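Local coordinates for protein enoyl-CoA hydratase (Geobacillus kaustophilus, PDB 2PPY) that probably hydrates the double bond of enoyl-CoA thioesters in fatty acid beta-oxidation, at residues V103-L108 with R198-K203. Residues are numbered along the deposited sequence; the frame is centred on the assembly and turned at random.
Sequences VYIACL and REYARK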
loop_
_atom_site.group_PDB
_atom_site.type_symbol
_atom_site.label_atom_id
_atom_site.label_comp_id
_atom_site.label_asym_id
_atom_site.label_seq_id
_atom_site.Cartn_x
_atom_site.Cartn_y
_atom_site.Cartn_z
ATOM N N VAL A 103 -20.636 -12.219 -10.941
ATOM C CA VAL A 103 -20.559 -12.415 -9.505
ATOM C C VAL A 103 -20.409 -13.923 -9.316
ATOM O O VAL A 103 -21.239 -14.703 -9.792
ATOM C CB VAL A 103 -21.846 -11.934 -8.798
ATOM C CG1 VAL A 103 -21.851 -12.381 -7.342
ATOM C CG2 VAL A 103 -21.939 -10.421 -8.879
ATOM N N TYR A 104 -19.340 -14.331 -8.644
ATOM C CA TYR A 104 -19.093 -15.745 -8.392
ATOM C C TYR A 104 -19.579 -16.170 -7.003
ATOM O O TYR A 104 -19.164 -15.613 -5.988
ATOM C CB TYR A 104 -17.599 -16.052 -8.543
ATOM C CG TYR A 104 -17.177 -16.370 -9.966
ATOM C CD1 TYR A 104 -17.298 -15.423 -10.983
ATOM C CD2 TYR A 104 -16.690 -17.633 -10.296
ATOM C CE1 TYR A 104 -16.945 -15.732 -12.303
ATOM C CE2 TYR A 104 -16.336 -17.951 -11.605
ATOM C CZ TYR A 104 -16.468 -17.000 -12.601
ATOM O OH TYR A 104 -16.134 -17.329 -13.888
ATOM N N ILE A 105 -20.464 -17.160 -6.973
ATOM C CA ILE A 105 -21.016 -17.664 -5.721
ATOM C C ILE A 105 -20.640 -19.131 -5.544
ATOM O O ILE A 105 -20.852 -19.944 -6.443
ATOM C CB ILE A 105 -22.561 -17.572 -5.704
ATOM C CG1 ILE A 105 -23.006 -16.148 -6.035
ATOM C CG2 ILE A 105 -23.102 -17.983 -4.328
ATOM C CD1 ILE A 105 -24.510 -16.010 -6.160
ATOM N N ALA A 106 -20.083 -19.461 -4.387
ATOM C CA ALA A 106 -19.710 -20.835 -4.090
ATOM C C ALA A 106 -20.882 -21.484 -3.364
ATOM O O ALA A 106 -21.249 -21.057 -2.271
ATOM C CB ALA A 106 -18.480 -20.864 -3.208
ATOM N N CYS A 107 -21.481 -22.499 -3.979
ATOM C CA CYS A 107 -22.606 -23.196 -3.366
ATOM C C CYS A 107 -22.041 -24.396 -2.619
ATOM O O CYS A 107 -21.777 -25.439 -3.215
ATOM C CB CYS A 107 -23.596 -23.663 -4.435
ATOM S SG CYS A 107 -25.127 -24.368 -3.756
ATOM N N LEU A 108 -21.862 -24.249 -1.310
ATOM C CA LEU A 108 -21.286 -25.313 -0.502
ATOM C C LEU A 108 -22.323 -26.257 0.110
ATOM O O LEU A 108 -23.068 -25.884 1.021
ATOM C CB LEU A 108 -20.415 -24.688 0.591
ATOM C CG LEU A 108 -19.401 -23.657 0.069
ATOM C CD1 LEU A 108 -18.664 -23.022 1.247
ATOM C CD2 LEU A 108 -18.410 -24.324 -0.891
ATOM N N ARG A 198 -29.750 -20.465 -6.089
ATOM C CA ARG A 198 -30.227 -20.132 -7.432
ATOM C C ARG A 198 -31.213 -18.973 -7.391
ATOM O O ARG A 198 -31.246 -18.142 -8.299
ATOM C CB ARG A 198 -30.894 -21.350 -8.082
ATOM C CG ARG A 198 -29.907 -22.336 -8.681
ATOM C CD ARG A 198 -30.526 -23.700 -8.919
ATOM N NE ARG A 198 -29.568 -24.611 -9.534
ATOM C CZ ARG A 198 -29.628 -25.937 -9.444
ATOM N NH1 ARG A 198 -30.606 -26.514 -8.757
ATOM N NH2 ARG A 198 -28.705 -26.685 -10.035
ATOM N N GLU A 199 -32.017 -18.925 -6.334
ATOM C CA GLU A 199 -32.998 -17.859 -6.168
ATOM C C GLU A 199 -32.278 -16.522 -6.005
ATOM O O GLU A 199 -32.714 -15.505 -6.543
ATOM C CB GLU A 199 -33.871 -18.141 -4.944
ATOM C CG GLU A 199 -34.922 -17.087 -4.662
ATOM C CD GLU A 199 -35.825 -17.473 -3.504
ATOM O OE1 GLU A 199 -36.492 -18.526 -3.602
ATOM O OE2 GLU A 199 -35.866 -16.729 -2.499
ATOM N N TYR A 200 -31.170 -16.536 -5.269
ATOM C CA TYR A 200 -30.377 -15.332 -5.042
ATOM C C TYR A 200 -29.766 -14.886 -6.360
ATOM O O TYR A 200 -29.821 -13.708 -6.713
ATOM C CB TYR A 200 -29.278 -15.623 -4.014
ATOM C CG TYR A 200 -28.411 -14.440 -3.630
ATOM C CD1 TYR A 200 -27.380 -14.000 -4.462
ATOM C CD2 TYR A 200 -28.589 -13.791 -2.406
ATOM C CE1 TYR A 200 -26.539 -12.945 -4.081
ATOM C CE2 TYR A 200 -27.757 -12.734 -2.016
ATOM C CZ TYR A 200 -26.731 -12.320 -2.859
ATOM O OH TYR A 200 -25.885 -11.301 -2.471
ATOM N N ALA A 201 -29.193 -15.836 -7.093
ATOM C CA ALA A 201 -28.579 -15.539 -8.381
ATOM C C ALA A 201 -29.630 -15.018 -9.359
ATOM O O ALA A 201 -29.369 -14.089 -10.124
ATOM C CB ALA A 201 -27.902 -16.784 -8.944
ATOM N N ARG A 202 -30.818 -15.618 -9.336
ATOM C CA ARG A 202 -31.891 -15.181 -10.220
ATOM C C ARG A 202 -32.184 -13.698 -10.017
ATOM O O ARG A 202 -32.268 -12.943 -10.989
ATOM C CB ARG A 202 -33.167 -15.999 -9.980
ATOM C CG ARG A 202 -33.157 -17.387 -10.614
ATOM C CD ARG A 202 -34.544 -18.029 -10.576
ATOM N NE ARG A 202 -34.931 -18.491 -9.241
ATOM C CZ ARG A 202 -34.576 -19.662 -8.721
ATOM N NH1 ARG A 202 -33.823 -20.500 -9.421
ATOM N NH2 ARG A 202 -34.975 -19.999 -7.501
ATOM N N LYS A 203 -32.337 -13.284 -8.761
ATOM C CA LYS A 203 -32.616 -11.883 -8.453
ATOM C C LYS A 203 -31.529 -10.957 -9.002
ATOM O O LYS A 203 -31.824 -9.869 -9.498
ATOM C CB LYS A 203 -32.752 -11.671 -6.942
ATOM C CG LYS A 203 -34.040 -12.215 -6.325
ATOM C CD LYS A 203 -34.174 -11.771 -4.868
ATOM C CE LYS A 203 -35.501 -12.200 -4.249
ATOM N NZ LYS A 203 -35.623 -13.678 -4.103
#
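Ile105 reaches from strand 103-108 to Tyr200 and Ala201 on helix 193-205, and from the strand side it makes nearly all of the contact. Its CB points at the helix. There it branches: CG2 lies anti to the backbone N, while CG1 stands anti to the carbonyl carbon (chi1 -53°). With chi2 extended at 175°, CG1 carries CD1 out to the helix. Ile105 CD1 lies 3.9 Å from Tyr200 CD1, meeting the ring obliquely. Ile105 CD1 is also 4.5 Å from Ala201 CB. The Ile105 side chain further touches Thr197 of the same helix and Phe127 of strand 125-129. A long, branched aliphatic chain suits the place, bridging backbones whose CA atoms, in Ile105 and Ala201, are 8.3 Å apart. Alanine suits the helix side because its single methyl lets the backbone sit close to the sheet, and this methyl also touches Val55 of strand 55-60. Tyr200 serves two surroundings: its ring packs against Ile105 and edge-to-face with Phe127, while OH hydrogen-bonds Asp165 of the second subunit. Strand 103-108 lies between parallel strands 55-60 and 125-129; the helix packs on one face, roughly antiparallel to them, an apolar helix-on-sheet contact in the core of the crotonase fold.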